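Local coordinates for extracellular solute-binding protein (PDB 4P98) that probably captures a small solute outside the cell membrane and delivers it to an ABC transporter, as a lipoprotein of the BMP family, at residues D119-D124 and Q253-Q258. Numbering follows the deposited sequence.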
loop_
_atom_site.group_PDB
_atom_site.type_symbol
_atom_site.label_atom_id
_atom_site.label_comp_id
_atom_site.label_asym_id
_atom_site.label_seq_id
_atom_site.Cartn_x
_atom_site.Cartn_y
_atom_site.Cartn_z
ATOM N N ASP A 119 9.052 0.556 -17.658
ATOM C CA ASP A 119 9.616 0.539 -16.306
ATOM C C ASP A 119 8.699 -0.303 -15.409
ATOM O O ASP A 119 7.465 -0.282 -15.549
ATOM C CB ASP A 119 9.700 1.965 -15.727
ATOM C CG ASP A 119 10.832 2.816 -16.310
ATOM O OD1 ASP A 119 11.644 2.335 -17.140
ATOM O OD2 ASP A 119 10.912 4.005 -15.892
ATOM N N GLY A 120 9.295 -1.041 -14.478
ATOM C CA GLY A 120 8.549 -1.871 -13.548
ATOM C C GLY A 120 8.805 -1.535 -12.090
ATOM O O GLY A 120 9.824 -0.915 -11.748
ATOM N N TRP A 121 7.879 -1.936 -11.223
ATOM C CA TRP A 121 8.098 -1.802 -9.789
ATOM C C TRP A 121 7.414 -2.890 -8.984
ATOM O O TRP A 121 6.507 -3.596 -9.470
ATOM C CB TRP A 121 7.712 -0.402 -9.284
ATOM C CG TRP A 121 6.239 -0.082 -9.378
ATOM C CD1 TRP A 121 5.575 0.433 -10.464
ATOM C CD2 TRP A 121 5.257 -0.243 -8.345
ATOM N NE1 TRP A 121 4.240 0.595 -10.162
ATOM C CE2 TRP A 121 4.021 0.172 -8.873
ATOM C CE3 TRP A 121 5.303 -0.719 -7.026
ATOM C CZ2 TRP A 121 2.831 0.135 -8.126
ATOM C CZ3 TRP A 121 4.115 -0.745 -6.280
ATOM C CH2 TRP A 121 2.901 -0.318 -6.836
ATOM N N THR A 122 7.872 -3.013 -7.747
ATOM C CA THR A 122 7.369 -4.004 -6.826
ATOM C C THR A 122 7.464 -3.480 -5.381
ATOM O O THR A 122 8.098 -2.449 -5.112
ATOM C CB THR A 122 8.136 -5.331 -6.969
ATOM O OG1 THR A 122 7.472 -6.361 -6.227
ATOM C CG2 THR A 122 9.546 -5.204 -6.470
ATOM N N TYR A 123 6.796 -4.192 -4.477
ATOM C CA TYR A 123 6.904 -3.986 -3.043
ATOM C C TYR A 123 6.599 -5.290 -2.330
ATOM O O TYR A 123 6.051 -6.223 -2.926
ATOM C CB TYR A 123 5.956 -2.899 -2.553
ATOM C CG TYR A 123 4.464 -3.269 -2.604
ATOM C CD1 TYR A 123 3.775 -3.335 -3.815
ATOM C CD2 TYR A 123 3.752 -3.523 -1.438
ATOM C CE1 TYR A 123 2.408 -3.649 -3.856
ATOM C CE2 TYR A 123 2.392 -3.831 -1.473
ATOM C CZ TYR A 123 1.731 -3.891 -2.683
ATOM O OH TYR A 123 0.380 -4.207 -2.709
ATOM N N ASP A 124 6.959 -5.354 -1.058
ATOM C CA ASP A 124 6.781 -6.570 -0.268
ATOM C C ASP A 124 5.659 -6.347 0.750
ATOM O O ASP A 124 5.736 -5.438 1.584
ATOM C CB ASP A 124 8.084 -6.951 0.449
ATOM C CG ASP A 124 9.150 -7.526 -0.494
ATOM O OD1 ASP A 124 8.822 -8.104 -1.551
ATOM O OD2 ASP A 124 10.344 -7.408 -0.162
ATOM N N GLN A 253 7.513 10.826 -10.624
ATOM C CA GLN A 253 8.381 11.968 -10.955
ATOM C C GLN A 253 9.583 11.522 -11.775
ATOM O O GLN A 253 9.954 12.158 -12.768
ATOM C CB GLN A 253 8.819 12.683 -9.680
ATOM C CG GLN A 253 7.680 13.469 -9.057
ATOM C CD GLN A 253 8.014 13.999 -7.685
ATOM O OE1 GLN A 253 8.744 13.365 -6.920
ATOM N NE2 GLN A 253 7.461 15.155 -7.352
ATOM N N SER A 254 10.151 10.392 -11.390
ATOM C CA SER A 254 11.284 9.810 -12.114
ATOM C C SER A 254 10.886 9.441 -13.549
ATOM O O SER A 254 11.661 9.660 -14.493
ATOM C CB SER A 254 11.838 8.593 -11.371
ATOM O OG SER A 254 12.937 8.026 -12.085
ATOM N N TYR A 255 9.685 8.895 -13.722
ATOM C CA TYR A 255 9.168 8.638 -15.072
ATOM C C TYR A 255 9.141 9.890 -15.958
ATOM O O TYR A 255 9.519 9.841 -17.131
ATOM C CB TYR A 255 7.744 8.057 -15.012
ATOM C CG TYR A 255 7.594 6.673 -14.407
ATOM C CD1 TYR A 255 8.663 5.790 -14.305
ATOM C CD2 TYR A 255 6.344 6.235 -13.966
ATOM C CE1 TYR A 255 8.499 4.526 -13.758
ATOM C CE2 TYR A 255 6.175 4.971 -13.429
ATOM C CZ TYR A 255 7.237 4.112 -13.341
ATOM O OH TYR A 255 7.040 2.855 -12.805
ATOM N N LEU A 256 8.673 11.006 -15.414
ATOM C CA LEU A 256 8.631 12.255 -16.189
ATOM C C LEU A 256 10.036 12.735 -16.540
ATOM O O LEU A 256 10.302 13.156 -17.672
ATOM C CB LEU A 256 7.890 13.342 -15.419
ATOM C CG LEU A 256 6.426 13.119 -15.056
ATOM C CD1 LEU A 256 5.796 14.439 -14.638
ATOM C CD2 LEU A 256 5.620 12.481 -16.174
ATOM N N GLU A 257 10.949 12.654 -15.579
ATOM C CA GLU A 257 12.345 13.032 -15.838
ATOM C C GLU A 257 13.005 12.158 -16.900
ATOM O O GLU A 257 13.739 12.653 -17.763
ATOM C CB GLU A 257 13.153 13.016 -14.545
ATOM C CG GLU A 257 12.913 14.254 -13.695
ATOM C CD GLU A 257 13.469 15.499 -14.373
ATOM O OE1 GLU A 257 14.714 15.638 -14.449
ATOM O OE2 GLU A 257 12.670 16.312 -14.869
ATOM N N GLN A 258 12.738 10.864 -16.839
ATOM C CA GLN A 258 13.254 9.930 -17.824
ATOM C C GLN A 258 12.755 10.270 -19.218
ATOM O O GLN A 258 13.526 10.268 -20.174
ATOM C CB GLN A 258 12.852 8.505 -17.473
ATOM C CG GLN A 258 13.599 7.919 -16.303
ATOM C CD GLN A 258 12.986 6.609 -15.842
ATOM O OE1 GLN A 258 12.780 5.688 -16.645
ATOM N NE2 GLN A 258 12.702 6.512 -14.550
HETATM O O HOH W 1 9.491 1.730 -12.134
#
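The phenol ring of Tyr255 meets Asp119 obliquely, with ring and carboxylate planes 46° apart, while a water lies in the ring plane at its hydroxyl edge. Asp119 runs past the ring in the opposite direction, laying its CB 3.4 Å from Tyr255 CE1, with OD2 beside the same carbon. In Tyr255, CG sits beside the backbone N and anti to the carbonyl carbon (chi1 -66°), which sends the ring off the helix so that OH reaches toward the strand. There Tyr255 OH donates to the water, at 2.8 Å, and the water donates in turn to Gly120 O at 2.7 Å; Ser103 OG on the adjoining strand also bonds the hydroxyl. The hydroxyl of this buried tyrosine is therefore gripped by both the water and Ser103. Trp121 crosses the tyrosine at about a right angle, its CD1 3.7 Å from Tyr255 OH. The amide of Gln258 approaches the carboxylate of Asp119 from the opposite direction, whereas Asp119 OD1 is held by the backbone N of Arg267. The contact illustrates how an aromatic side chain and one water can join a helix to a sheet: residues 253-258 run nearly antiparallel to residues 119-123 in the alpha/beta lobe of a periplasmic-binding-protein fold.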